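N-acylglucosamine 2-epimerase (Marinomonas mediterranea, PDB 5X32) catalyses the reversible isomerization of D-mannose to D-fructose and, less efficiently, acts on D-lyxose. Local coordinates at residues A14-T19 against H380-C385; S2-D7 against F343-M348; R198-A203 against S266-Y271; L115-L120 against N176-E181. All coordinates share one frame; numbering follows the deposited sequence.

Contact 1. Residues A14-T19 against H380-C385; sequences AHIEKT and HTMGAC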
loop_
_atom_site.group_PDB
_atom_site.type_symbol
_atom_site.label_atom_id
_atom_site.label_comp_id
_atom_site.label_asym_id
_atom_site.label_seq_id
_atom_site.Cartn_x
_atom_site.Cartn_y
_atom_site.Cartn_z
ATOM N N ALA A 14 -12.496 -11.307 11.793
ATOM C CA ALA A 14 -13.233 -10.482 12.748
ATOM C C ALA A 14 -12.750 -9.036 12.701
ATOM O O ALA A 14 -13.555 -8.085 12.654
ATOM C CB ALA A 14 -13.088 -11.036 14.124
ATOM N N HIS A 15 -11.427 -8.885 12.712
ATOM C CA HIS A 15 -10.787 -7.579 12.673
ATOM C C HIS A 15 -11.065 -6.842 11.374
ATOM O O HIS A 15 -11.335 -5.625 11.370
ATOM C CB HIS A 15 -9.289 -7.719 12.870
ATOM C CG HIS A 15 -8.540 -6.454 12.620
ATOM N ND1 HIS A 15 -8.511 -5.414 13.521
ATOM C CD2 HIS A 15 -7.832 -6.041 11.543
ATOM C CE1 HIS A 15 -7.796 -4.422 13.024
ATOM N NE2 HIS A 15 -7.377 -4.774 11.821
ATOM N N ILE A 16 -10.970 -7.574 10.267
ATOM C CA ILE A 16 -11.309 -6.982 8.988
ATOM C C ILE A 16 -12.770 -6.539 9.030
ATOM O O ILE A 16 -13.091 -5.425 8.634
ATOM C CB ILE A 16 -11.092 -7.938 7.810
ATOM C CG1 ILE A 16 -9.603 -8.238 7.640
ATOM C CG2 ILE A 16 -11.621 -7.301 6.545
ATOM C CD1 ILE A 16 -9.310 -9.325 6.612
ATOM N N GLU A 17 -13.640 -7.382 9.571
ATOM C CA GLU A 17 -15.063 -7.054 9.552
ATOM C C GLU A 17 -15.333 -5.793 10.380
ATOM O O GLU A 17 -16.148 -4.942 9.982
ATOM C CB GLU A 17 -15.908 -8.240 10.047
ATOM C CG GLU A 17 -17.304 -7.866 10.487
ATOM C CD GLU A 17 -18.102 -9.050 11.027
ATOM O OE1 GLU A 17 -17.777 -9.562 12.129
ATOM O OE2 GLU A 17 -19.040 -9.492 10.329
ATOM N N LYS A 18 -14.586 -5.610 11.467
ATOM C CA LYS A 18 -14.859 -4.451 12.312
ATOM C C LYS A 18 -14.290 -3.183 11.636
ATOM O O LYS A 18 -14.887 -2.072 11.718
ATOM C CB LYS A 18 -14.304 -4.662 13.734
ATOM C CG LYS A 18 -14.780 -3.605 14.756
ATOM C CD LYS A 18 -14.224 -3.834 16.182
ATOM C CE LYS A 18 -14.915 -2.937 17.244
ATOM N NZ LYS A 18 -16.192 -3.502 17.825
ATOM N N THR A 19 -13.206 -3.361 10.881
ATOM C CA THR A 19 -12.655 -2.230 10.149
ATOM C C THR A 19 -13.582 -1.807 9.017
ATOM O O THR A 19 -13.812 -0.619 8.803
ATOM C CB THR A 19 -11.270 -2.548 9.587
ATOM O OG1 THR A 19 -10.352 -2.666 10.680
ATOM C CG2 THR A 19 -10.790 -1.442 8.642
ATOM N N HIS A 380 -4.031 -0.668 3.812
ATOM C CA HIS A 380 -2.819 -1.325 4.286
ATOM C C HIS A 380 -3.137 -2.428 5.305
ATOM O O HIS A 380 -2.754 -3.580 5.123
ATOM C CB HIS A 380 -1.867 -0.290 4.893
ATOM C CG HIS A 380 -0.947 0.351 3.893
ATOM N ND1 HIS A 380 -0.056 -0.369 3.128
ATOM C CD2 HIS A 380 -0.780 1.649 3.540
ATOM C CE1 HIS A 380 0.632 0.457 2.359
ATOM N NE2 HIS A 380 0.212 1.687 2.588
ATOM N N THR A 381 -3.937 -2.124 6.311
ATOM C CA THR A 381 -4.150 -3.098 7.366
ATOM C C THR A 381 -5.084 -4.229 6.913
ATOM O O THR A 381 -4.851 -5.416 7.226
ATOM C CB THR A 381 -4.700 -2.420 8.649
ATOM O OG1 THR A 381 -6.099 -2.160 8.523
ATOM C CG2 THR A 381 -3.951 -1.110 8.939
ATOM N N MET A 382 -6.111 -3.906 6.135
ATOM C CA MET A 382 -6.928 -4.997 5.650
ATOM C C MET A 382 -6.173 -5.847 4.656
ATOM O O MET A 382 -6.267 -7.065 4.708
ATOM C CB MET A 382 -8.240 -4.503 5.056
ATOM C CG MET A 382 -9.222 -4.085 6.115
ATOM S SD MET A 382 -10.825 -3.618 5.463
ATOM C CE MET A 382 -10.443 -2.008 4.785
ATOM N N GLY A 383 -5.403 -5.219 3.779
ATOM C CA GLY A 383 -4.563 -5.959 2.855
ATOM C C GLY A 383 -3.614 -6.919 3.570
ATOM O O GLY A 383 -3.503 -8.099 3.186
ATOM N N ALA A 384 -2.962 -6.440 4.629
ATOM C CA ALA A 384 -2.027 -7.288 5.375
ATOM C C ALA A 384 -2.745 -8.491 5.951
ATOM O O ALA A 384 -2.264 -9.645 5.810
ATOM C CB ALA A 384 -1.331 -6.493 6.499
ATOM N N CYS A 385 -3.918 -8.238 6.547
ATOM C CA CYS A 385 -4.709 -9.337 7.079
ATOM C C CYS A 385 -5.088 -10.332 5.972
ATOM O O CYS A 385 -4.961 -11.543 6.170
ATOM C CB CYS A 385 -5.962 -8.817 7.759
ATOM S SG CYS A 385 -5.689 -7.861 9.260
#
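His15, Ile16 and Thr19 on one helix meet Met382 and Cys385 on the other in a buried and largely apolar seam. CG of His15 stands anti to the backbone N (chi1 170°), and this brings CD2 to 3.6 Å from SG of Cys385, with the sulfur oblique to the imidazole. Trp341 and Trp356 also meet this ring. The CG1 branch of Ile16 is anti to the carbonyl carbon and runs on extended, so that CD1 lies 3.6 Å from CB of Cys385. Its CG2 branch, anti to the backbone N, instead comes within 3.9 Å of SD of Met382. Segments 14-19 and 380-385 run nearly antiparallel, at 156°, with axes 10.0 Å apart; they belong to the first and last helices of the alpha/alpha-barrel, helix 379-390 in its inner layer and helix 9-23 outside it, and their packing brings the two ends of the chain together. Met382 is extended as far as its sulfur and then bends at chi3, meeting Thr19 tip to tip with SD 3.9 Å from Thr19 CG2. That methyl faces the sulfur while OG1 of Thr19 turns back along its own helix, donating to His15 O at 3.2 Å from above the carbonyl plane. This carbonyl thus accepts twice, since Thr19 N bonds to it as well. Thr381 directs its CB toward helix 9-23, but its hydroxyl is held by Asp378.

Contact 2. Residues S2-D7 against F343-M348; sequences SYPAFD and FSWNHM
CH-pi and aromatic contacts gather on the indole of Trp345, which reaches out from helix 331-347 with CG anti to the backbone N (chi1 -166°). Pro4 meets it tip to tip: CG lies over one face of the six-membered ring, 3.9 Å from its centroid. Phe6 turns an edge toward the face of the five-membered ring in an offset edge-to-face pair, planes at 69°, and its CZ lies 4.0 Å from CB of Trp345. Phe11 and His351 add further rings around the indole. The polar component is a single hydrogen bond across the segments: ND2 of Asn346 donates to Tyr3 OH at 2.9 Å, with the hydroxyl in the amide plane and the N-H...O angle 154°. An alanine in place of Trp345 would probably loosen the N-terminal segment, since the surface under Pro4 and one ring partner of Phe6 would go. The chemistry implies that residues 2-7 are held against 343-348 mainly by ring packing and one amide-hydroxyl bond, while Phe6 O bonds to Tyr337 OH on the same helix.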
loop_
_atom_site.group_PDB
_atom_site.type_symbol
_atom_site.label_atom_id
_atom_site.label_comp_id
_atom_site.label_asym_id
_atom_site.label_seq_id
_atom_site.Cartn_x
_atom_site.Cartn_y
_atom_site.Cartn_z
ATOM N N SER A 2 -4.174 -13.846 26.897
ATOM C CA SER A 2 -4.801 -12.593 27.273
ATOM C C SER A 2 -4.938 -11.718 26.027
ATOM O O SER A 2 -5.408 -10.582 26.071
ATOM C CB SER A 2 -4.009 -11.907 28.375
ATOM O OG SER A 2 -3.110 -10.977 27.819
ATOM N N TYR A 3 -4.483 -12.273 24.917
ATOM C CA TYR A 3 -4.509 -11.619 23.628
ATOM C C TYR A 3 -5.380 -12.475 22.739
ATOM O O TYR A 3 -5.651 -13.627 23.068
ATOM C CB TYR A 3 -3.110 -11.483 23.023
ATOM C CG TYR A 3 -2.258 -10.359 23.560
ATOM C CD1 TYR A 3 -2.529 -9.034 23.229
ATOM C CD2 TYR A 3 -1.160 -10.625 24.366
ATOM C CE1 TYR A 3 -1.744 -8.001 23.708
ATOM C CE2 TYR A 3 -0.366 -9.607 24.848
ATOM C CZ TYR A 3 -0.656 -8.299 24.516
ATOM O OH TYR A 3 0.141 -7.288 25.001
ATOM N N PRO A 4 -5.857 -11.907 21.623
ATOM C CA PRO A 4 -6.496 -12.747 20.607
ATOM C C PRO A 4 -5.469 -13.624 19.891
ATOM O O PRO A 4 -4.267 -13.341 19.944
ATOM C CB PRO A 4 -7.091 -11.735 19.626
ATOM C CG PRO A 4 -6.976 -10.399 20.275
ATOM C CD PRO A 4 -5.926 -10.471 21.303
ATOM N N ALA A 5 -5.937 -14.674 19.226
ATOM C CA ALA A 5 -5.052 -15.506 18.436
ATOM C C ALA A 5 -4.808 -14.791 17.114
ATOM O O ALA A 5 -5.611 -14.909 16.181
ATOM C CB ALA A 5 -5.660 -16.876 18.210
ATOM N N PHE A 6 -3.683 -14.079 17.025
ATOM C CA PHE A 6 -3.451 -13.193 15.894
ATOM C C PHE A 6 -3.190 -13.970 14.634
ATOM O O PHE A 6 -3.313 -13.425 13.535
ATOM C CB PHE A 6 -2.292 -12.248 16.159
ATOM C CG PHE A 6 -2.537 -11.304 17.283
ATOM C CD1 PHE A 6 -3.513 -10.312 17.163
ATOM C CD2 PHE A 6 -1.798 -11.386 18.451
ATOM C CE1 PHE A 6 -3.750 -9.423 18.197
ATOM C CE2 PHE A 6 -2.027 -10.503 19.488
ATOM C CZ PHE A 6 -3.009 -9.515 19.365
ATOM N N ASP A 7 -2.856 -15.247 14.794
ATOM C CA ASP A 7 -2.628 -16.117 13.651
ATOM C C ASP A 7 -3.853 -16.972 13.268
ATOM O O ASP A 7 -3.725 -17.909 12.475
ATOM C CB ASP A 7 -1.409 -17.000 13.918
ATOM C CG ASP A 7 -1.537 -17.824 15.191
ATOM O OD1 ASP A 7 -2.047 -17.288 16.194
ATOM O OD2 ASP A 7 -1.072 -18.987 15.208
ATOM N N PHE A 343 1.618 -4.875 19.861
ATOM C CA PHE A 343 1.720 -3.423 19.865
ATOM C C PHE A 343 0.492 -2.794 19.198
ATOM O O PHE A 343 -0.077 -1.823 19.714
ATOM C CB PHE A 343 2.981 -2.955 19.136
ATOM C CG PHE A 343 3.008 -1.470 18.889
ATOM C CD1 PHE A 343 3.384 -0.593 19.886
ATOM C CD2 PHE A 343 2.595 -0.948 17.672
ATOM C CE1 PHE A 343 3.398 0.776 19.667
ATOM C CE2 PHE A 343 2.611 0.411 17.449
ATOM C CZ PHE A 343 3.012 1.275 18.456
ATOM N N SER A 344 0.089 -3.360 18.060
ATOM C CA SER A 344 -1.047 -2.842 17.301
ATOM C C SER A 344 -2.385 -2.883 18.061
ATOM O O SER A 344 -3.162 -1.916 18.061
ATOM C CB SER A 344 -1.176 -3.617 15.990
ATOM O OG SER A 344 -0.058 -3.372 15.159
ATOM N N TRP A 345 -2.642 -4.018 18.690
ATOM C CA TRP A 345 -3.850 -4.242 19.449
ATOM C C TRP A 345 -3.923 -3.276 20.624
ATOM O O TRP A 345 -5.001 -2.732 20.943
ATOM C CB TRP A 345 -3.890 -5.676 19.944
ATOM C CG TRP A 345 -5.217 -6.111 20.442
ATOM C CD1 TRP A 345 -5.562 -6.359 21.741
ATOM C CD2 TRP A 345 -6.370 -6.414 19.653
ATOM N NE1 TRP A 345 -6.867 -6.776 21.808
ATOM C CE2 TRP A 345 -7.390 -6.815 20.540
ATOM C CE3 TRP A 345 -6.650 -6.366 18.286
ATOM C CZ2 TRP A 345 -8.667 -7.168 20.105
ATOM C CZ3 TRP A 345 -7.917 -6.724 17.853
ATOM C CH2 TRP A 345 -8.908 -7.125 18.760
ATOM N N ASN A 346 -2.768 -3.062 21.258
ATOM C CA ASN A 346 -2.694 -2.197 22.435
ATOM C C ASN A 346 -2.616 -0.690 22.127
ATOM O O ASN A 346 -2.788 0.119 23.030
ATOM C CB ASN A 346 -1.482 -2.590 23.313
ATOM C CG ASN A 346 -1.629 -3.971 23.914
ATOM O OD1 ASN A 346 -2.734 -4.421 24.174
ATOM N ND2 ASN A 346 -0.522 -4.646 24.137
ATOM N N HIS A 347 -2.306 -0.295 20.895
ATOM C CA HIS A 347 -2.106 1.140 20.640
ATOM C C HIS A 347 -2.622 1.729 19.301
ATOM O O HIS A 347 -2.871 2.937 19.215
ATOM C CB HIS A 347 -0.612 1.446 20.762
ATOM C CG HIS A 347 -0.046 1.089 22.098
ATOM N ND1 HIS A 347 -0.229 1.874 23.215
ATOM C CD2 HIS A 347 0.667 0.013 22.503
ATOM C CE1 HIS A 347 0.363 1.304 24.247
ATOM N NE2 HIS A 347 0.909 0.172 23.842
ATOM N N MET A 348 -2.755 0.906 18.259
ATOM C CA MET A 348 -3.073 1.422 16.939
ATOM C C MET A 348 -4.536 1.258 16.611
ATOM O O MET A 348 -5.087 1.992 15.783
ATOM C CB MET A 348 -2.247 0.724 15.849
ATOM C CG MET A 348 -0.741 0.835 15.991
ATOM S SD MET A 348 -0.168 2.533 16.036
ATOM C CE MET A 348 -0.266 3.020 14.348
#

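Contact 3. Residues R198-A203 against S266-Y271; sequences RAKLLA and SPENWY
Two bends bring opposite charges together here: Lys200, with CG anti to the carbonyl carbon (chi1 -52°), kinks at chi3 (39°), and Glu268 folds at chi2 (84°). The lysine thereby crosses from helix 193-212 to the loop after helix 249-265, where three bonds grip its ammonium group. NZ forms a salt bridge with OE1 of Glu268 at 2.5 Å, on the syn lone pair of that oxygen. Ser266 contributes twice: its OG, anti to the backbone N, accepts from NZ at 2.5 Å, and its carbonyl O accepts from the same NZ at 2.8 Å, the donor standing above the carbonyl plane. The aliphatic part of the lysine is lined by Tyr271, whose OH lies 3.4 Å from Lys200 CE, the two side chains crossing at about a right angle. Behind this, CB of Glu268 sits over the centre of one face of the Tyr271 ring, and CD1 of Tyr271 over the centre of one face of Trp270. The far edge of Trp270 returns to the helix, its CH2 3.9 Å from Ala203 O. Ser266 is the first residue to leave helix 249-265, so a lysine charge placed here is likely to be favoured by the helix dipole as well as by the carboxylate. The contact ties outer helix 193-212 to the loop between inner helix 249-265 and outer helix 271-286, joining successive hairpins of the family's alpha/alpha-barrel.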
loop_
_atom_site.group_PDB
_atom_site.type_symbol
_atom_site.label_atom_id
_atom_site.label_comp_id
_atom_site.label_asym_id
_atom_site.label_seq_id
_atom_site.Cartn_x
_atom_site.Cartn_y
_atom_site.Cartn_z
ATOM N N ARG A 198 6.973 -7.605 -15.668
ATOM C CA ARG A 198 7.321 -6.237 -15.295
ATOM C C ARG A 198 7.482 -6.131 -13.754
ATOM O O ARG A 198 8.404 -5.470 -13.250
ATOM C CB ARG A 198 6.272 -5.256 -15.830
ATOM C CG ARG A 198 6.547 -3.809 -15.513
ATOM C CD ARG A 198 7.931 -3.373 -15.932
ATOM N NE ARG A 198 8.194 -3.576 -17.356
ATOM C CZ ARG A 198 7.941 -2.665 -18.294
ATOM N NH1 ARG A 198 7.400 -1.499 -17.972
ATOM N NH2 ARG A 198 8.207 -2.923 -19.561
ATOM N N ALA A 199 6.600 -6.799 -13.011
ATOM C CA ALA A 199 6.694 -6.783 -11.562
ATOM C C ALA A 199 8.040 -7.322 -11.139
ATOM O O ALA A 199 8.721 -6.712 -10.312
ATOM C CB ALA A 199 5.579 -7.597 -10.926
ATOM N N LYS A 200 8.463 -8.432 -11.737
ATOM C CA LYS A 200 9.745 -9.003 -11.329
ATOM C C LYS A 200 10.939 -8.135 -11.712
ATOM O O LYS A 200 11.944 -8.089 -10.979
ATOM C CB LYS A 200 9.894 -10.411 -11.888
ATOM C CG LYS A 200 8.705 -11.291 -11.566
ATOM C CD LYS A 200 8.913 -12.701 -12.061
ATOM C CE LYS A 200 10.354 -13.111 -11.851
ATOM N NZ LYS A 200 10.517 -14.580 -11.794
ATOM N N LEU A 201 10.821 -7.430 -12.833
ATOM C CA LEU A 201 11.884 -6.515 -13.255
ATOM C C LEU A 201 12.027 -5.335 -12.284
ATOM O O LEU A 201 13.142 -4.929 -11.933
ATOM C CB LEU A 201 11.620 -6.004 -14.671
ATOM C CG LEU A 201 12.642 -5.023 -15.257
ATOM C CD1 LEU A 201 14.059 -5.525 -15.120
ATOM C CD2 LEU A 201 12.319 -4.678 -16.709
ATOM N N LEU A 202 10.888 -4.787 -11.863
ATOM C CA LEU A 202 10.859 -3.698 -10.898
ATOM C C LEU A 202 11.449 -4.171 -9.574
ATOM O O LEU A 202 12.276 -3.481 -8.948
ATOM C CB LEU A 202 9.429 -3.189 -10.714
ATOM C CG LEU A 202 8.840 -2.528 -11.957
ATOM C CD1 LEU A 202 7.372 -2.172 -11.783
ATOM C CD2 LEU A 202 9.659 -1.297 -12.298
ATOM N N ALA A 203 11.007 -5.354 -9.152
ATOM C CA ALA A 203 11.516 -5.971 -7.934
ATOM C C ALA A 203 13.026 -6.056 -7.991
ATOM O O ALA A 203 13.694 -5.601 -7.067
ATOM C CB ALA A 203 10.914 -7.360 -7.729
ATOM N N SER A 266 6.594 -16.674 -9.281
ATOM C CA SER A 266 7.632 -16.960 -10.251
ATOM C C SER A 266 8.971 -16.914 -9.523
ATOM O O SER A 266 9.621 -15.866 -9.473
ATOM C CB SER A 266 7.549 -15.945 -11.399
ATOM O OG SER A 266 8.582 -16.092 -12.351
ATOM N N PRO A 267 9.367 -18.054 -8.924
ATOM C CA PRO A 267 10.503 -18.168 -7.986
ATOM C C PRO A 267 11.853 -17.677 -8.506
ATOM O O PRO A 267 12.103 -17.671 -9.702
ATOM C CB PRO A 267 10.576 -19.666 -7.688
ATOM C CG PRO A 267 9.291 -20.254 -8.133
ATOM C CD PRO A 267 8.658 -19.332 -9.125
ATOM N N GLU A 268 12.709 -17.271 -7.576
ATOM C CA GLU A 268 14.016 -16.696 -7.864
ATOM C C GLU A 268 14.871 -16.849 -6.611
ATOM O O GLU A 268 14.428 -16.482 -5.517
ATOM C CB GLU A 268 13.897 -15.224 -8.249
ATOM C CG GLU A 268 14.728 -14.821 -9.450
ATOM C CD GLU A 268 14.019 -15.109 -10.764
ATOM O OE1 GLU A 268 12.906 -14.586 -10.978
ATOM O OE2 GLU A 268 14.567 -15.864 -11.586
ATOM N N ASN A 269 16.090 -17.371 -6.750
ATOM C CA ASN A 269 16.808 -17.839 -5.573
ATOM C C ASN A 269 17.340 -16.722 -4.649
ATOM O O ASN A 269 17.796 -17.012 -3.542
ATOM C CB ASN A 269 17.946 -18.811 -5.960
ATOM C CG ASN A 269 19.065 -18.164 -6.772
ATOM O OD1 ASN A 269 19.231 -16.940 -6.783
ATOM N ND2 ASN A 269 19.887 -19.006 -7.407
ATOM N N TRP A 270 17.284 -15.463 -5.078
ATOM C CA TRP A 270 17.689 -14.358 -4.198
ATOM C C TRP A 270 16.510 -13.737 -3.417
ATOM O O TRP A 270 16.720 -12.969 -2.468
ATOM C CB TRP A 270 18.396 -13.255 -4.996
ATOM C CG TRP A 270 17.515 -12.542 -6.003
ATOM C CD1 TRP A 270 17.311 -12.902 -7.296
ATOM C CD2 TRP A 270 16.748 -11.339 -5.799
ATOM N NE1 TRP A 270 16.461 -12.016 -7.910
ATOM C CE2 TRP A 270 16.102 -11.045 -7.015
ATOM C CE3 TRP A 270 16.537 -10.492 -4.707
ATOM C CZ2 TRP A 270 15.265 -9.937 -7.173
ATOM C CZ3 TRP A 270 15.693 -9.392 -4.868
ATOM C CH2 TRP A 270 15.076 -9.126 -6.091
ATOM N N TYR A 271 15.280 -14.079 -3.804
ATOM C CA TYR A 271 14.086 -13.493 -3.186
ATOM C C TYR A 271 14.072 -13.661 -1.666
ATOM O O TYR A 271 14.030 -12.674 -0.921
ATOM C CB TYR A 271 12.827 -14.113 -3.775
ATOM C CG TYR A 271 12.437 -13.538 -5.108
ATOM C CD1 TYR A 271 13.094 -12.432 -5.628
ATOM C CD2 TYR A 271 11.405 -14.103 -5.856
ATOM C CE1 TYR A 271 12.728 -11.903 -6.855
ATOM C CE2 TYR A 271 11.036 -13.583 -7.075
ATOM C CZ TYR A 271 11.704 -12.485 -7.574
ATOM O OH TYR A 271 11.354 -11.959 -8.796
#

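Contact 4. Residues L115-L120 against N176-E181; sequences LAFVIL and NMHMCE. With PO4 (phosphate ion), chain C.
Both nitrogens of one imidazole are engaged at once: His178, pointing from its helix toward segment 115-120, donates ND1 to OE1 of Glu181 at 2.9 Å and NE2 to O3 of a phosphate ion at 2.9 Å. The first bond is nearly straight (170°), lies in the ring plane and uses the syn lone pair of the carboxylate, so it would fix the rotation of the imidazole. With both nitrogens donating, the ring may well be positively charged, stabilised by the two anions. Phe117 bears on one face of this ring, CZ lying 3.7 Å from His178 ND1, the aromatic planes being inclined at 40°. Next to this pair, CB of Ala116 rests 3.7 Å from SD of Met179; the small Ala116 lets the backbones approach closely, its CA 4.8 Å from CA of Met179. Met179 bends at chi2 and carries its CE to 3.5 Å from CD1 of Ile119. An alanine at His178 would probably cost the phosphate one hydrogen-bond donor, Glu181 the donor to OE1 and Phe117 one ring neighbour. Tyr113 also binds the ion, which probably came from the crystallisation liquor. The two segments run almost parallel, 14° apart with axes at 8.5 Å, as neighbouring inner helices of an alpha/alpha-barrel do, and His178 lies beside His251 and His380, the proton donors/acceptors inferred by similarity, so that this packing forms part of the wall of the probable active-site pocket.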
loop_
_atom_site.group_PDB
_atom_site.type_symbol
_atom_site.label_atom_id
_atom_site.label_comp_id
_atom_site.label_asym_id
_atom_site.label_seq_id
_atom_site.Cartn_x
_atom_site.Cartn_y
_atom_site.Cartn_z
ATOM N N LEU A 115 -1.226 6.173 -10.851
ATOM C CA LEU A 115 -1.489 5.216 -11.923
ATOM C C LEU A 115 -1.385 3.765 -11.423
ATOM O O LEU A 115 -2.199 2.912 -11.796
ATOM C CB LEU A 115 -0.527 5.457 -13.090
ATOM C CG LEU A 115 -0.830 6.674 -13.976
ATOM C CD1 LEU A 115 0.145 6.716 -15.141
ATOM C CD2 LEU A 115 -2.277 6.700 -14.469
ATOM N N ALA A 116 -0.403 3.501 -10.560
ATOM C CA ALA A 116 -0.280 2.176 -9.966
ATOM C C ALA A 116 -1.567 1.852 -9.238
ATOM O O ALA A 116 -2.153 0.795 -9.450
ATOM C CB ALA A 116 0.936 2.089 -9.011
ATOM N N PHE A 117 -2.059 2.775 -8.425
ATOM C CA PHE A 117 -3.266 2.425 -7.683
ATOM C C PHE A 117 -4.503 2.342 -8.593
ATOM O O PHE A 117 -5.470 1.624 -8.285
ATOM C CB PHE A 117 -3.487 3.391 -6.527
ATOM C CG PHE A 117 -2.822 2.947 -5.264
ATOM C CD1 PHE A 117 -3.306 1.857 -4.570
ATOM C CD2 PHE A 117 -1.712 3.611 -4.773
ATOM C CE1 PHE A 117 -2.687 1.423 -3.411
ATOM C CE2 PHE A 117 -1.084 3.182 -3.610
ATOM C CZ PHE A 117 -1.582 2.091 -2.924
ATOM N N VAL A 118 -4.461 3.043 -9.729
ATOM C CA VAL A 118 -5.523 2.944 -10.721
ATOM C C VAL A 118 -5.546 1.517 -11.294
ATOM O O VAL A 118 -6.616 0.885 -11.379
ATOM C CB VAL A 118 -5.346 3.980 -11.855
ATOM C CG1 VAL A 118 -6.271 3.660 -13.038
ATOM C CG2 VAL A 118 -5.663 5.372 -11.345
ATOM N N ILE A 119 -4.366 0.993 -11.632
ATOM C CA ILE A 119 -4.239 -0.395 -12.076
ATOM C C ILE A 119 -4.697 -1.385 -11.002
ATOM O O ILE A 119 -5.421 -2.338 -11.297
ATOM C CB ILE A 119 -2.784 -0.715 -12.486
ATOM C CG1 ILE A 119 -2.481 -0.096 -13.848
ATOM C CG2 ILE A 119 -2.546 -2.220 -12.556
ATOM C CD1 ILE A 119 -1.060 -0.240 -14.282
ATOM N N LEU A 120 -4.315 -1.139 -9.752
ATOM C CA LEU A 120 -4.741 -1.999 -8.651
ATOM C C LEU A 120 -6.263 -2.064 -8.555
ATOM O O LEU A 120 -6.865 -3.159 -8.475
ATOM C CB LEU A 120 -4.153 -1.501 -7.330
ATOM C CG LEU A 120 -4.475 -2.380 -6.125
ATOM C CD1 LEU A 120 -3.700 -3.689 -6.175
ATOM C CD2 LEU A 120 -4.256 -1.628 -4.816
ATOM N N ASN A 176 7.630 2.829 -7.887
ATOM C CA ASN A 176 7.995 1.505 -8.390
ATOM C C ASN A 176 7.581 0.359 -7.468
ATOM O O ASN A 176 7.202 -0.721 -7.931
ATOM C CB ASN A 176 9.486 1.472 -8.697
ATOM C CG ASN A 176 9.855 2.472 -9.774
ATOM O OD1 ASN A 176 9.531 2.276 -10.945
ATOM N ND2 ASN A 176 10.513 3.557 -9.386
ATOM N N MET A 177 7.613 0.594 -6.167
ATOM C CA MET A 177 7.141 -0.417 -5.235
ATOM C C MET A 177 5.663 -0.718 -5.457
ATOM O O MET A 177 5.251 -1.868 -5.719
ATOM C CB MET A 177 7.367 0.045 -3.805
ATOM C CG MET A 177 7.138 -1.025 -2.751
ATOM S SD MET A 177 7.333 -0.368 -1.074
ATOM C CE MET A 177 6.053 0.902 -1.084
ATOM N N HIS A 178 4.853 0.329 -5.387
ATOM C CA HIS A 178 3.413 0.117 -5.523
ATOM C C HIS A 178 3.063 -0.339 -6.933
ATOM O O HIS A 178 2.074 -1.056 -7.150
ATOM C CB HIS A 178 2.680 1.381 -5.129
ATOM C CG HIS A 178 2.531 1.526 -3.652
ATOM N ND1 HIS A 178 1.820 0.623 -2.890
ATOM C CD2 HIS A 178 3.072 2.411 -2.783
ATOM C CE1 HIS A 178 1.879 0.982 -1.619
ATOM N NE2 HIS A 178 2.635 2.064 -1.527
ATOM N N MET A 179 3.886 0.072 -7.890
ATOM C CA MET A 179 3.710 -0.376 -9.245
ATOM C C MET A 179 3.901 -1.878 -9.348
ATOM O O MET A 179 3.066 -2.564 -9.941
ATOM C CB MET A 179 4.670 0.357 -10.166
ATOM C CG MET A 179 4.334 0.188 -11.618
ATOM S SD MET A 179 2.712 0.857 -12.005
ATOM C CE MET A 179 2.304 -0.260 -13.353
ATOM N N CYS A 180 4.956 -2.379 -8.702
ATOM C CA CYS A 180 5.244 -3.802 -8.650
ATOM C C CYS A 180 4.087 -4.569 -8.064
ATOM O O CYS A 180 3.613 -5.565 -8.638
ATOM C CB CYS A 180 6.503 -4.047 -7.811
ATOM S SG CYS A 180 6.742 -5.776 -7.296
ATOM N N GLU A 181 3.587 -4.054 -6.949
ATOM C CA GLU A 181 2.439 -4.657 -6.292
ATOM C C GLU A 181 1.203 -4.721 -7.187
ATOM O O GLU A 181 0.530 -5.771 -7.304
ATOM C CB GLU A 181 2.103 -3.851 -5.060
ATOM C CG GLU A 181 0.754 -4.165 -4.486
ATOM C CD GLU A 181 0.226 -3.040 -3.609
ATOM O OE1 GLU A 181 0.671 -1.874 -3.783
ATOM O OE2 GLU A 181 -0.646 -3.325 -2.752
HETATM P P PO4 C . 3.404 4.086 0.905
HETATM O O1 PO4 C . 4.426 4.544 -0.113
HETATM O O2 PO4 C . 3.657 4.803 2.222
HETATM O O3 PO4 C . 3.460 2.589 1.166
HETATM O O4 PO4 C . 2.052 4.422 0.327
#

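The four contacts lie around a barrel whose inner and outer helices alternate along the chain. Contact 4 comes first to close along the chain and pairs two inner helices; contact 3 follows it, and the two touch, with centres about 16 Å apart, because helices 173-190 and 193-212 are consecutive. Contacts 1 and 2 span nearly the whole chain and enclose both. Their segments alternate in sequence, their centres are about 13 Å apart, and together they join the N-terminal region to helices 331-347 and 379-390. Contact 1 touches contact 4 where His380 packs against His178, although their centres are about 20 Å apart, so closing the barrel also places His380, a probable proton donor/acceptor, beside His178.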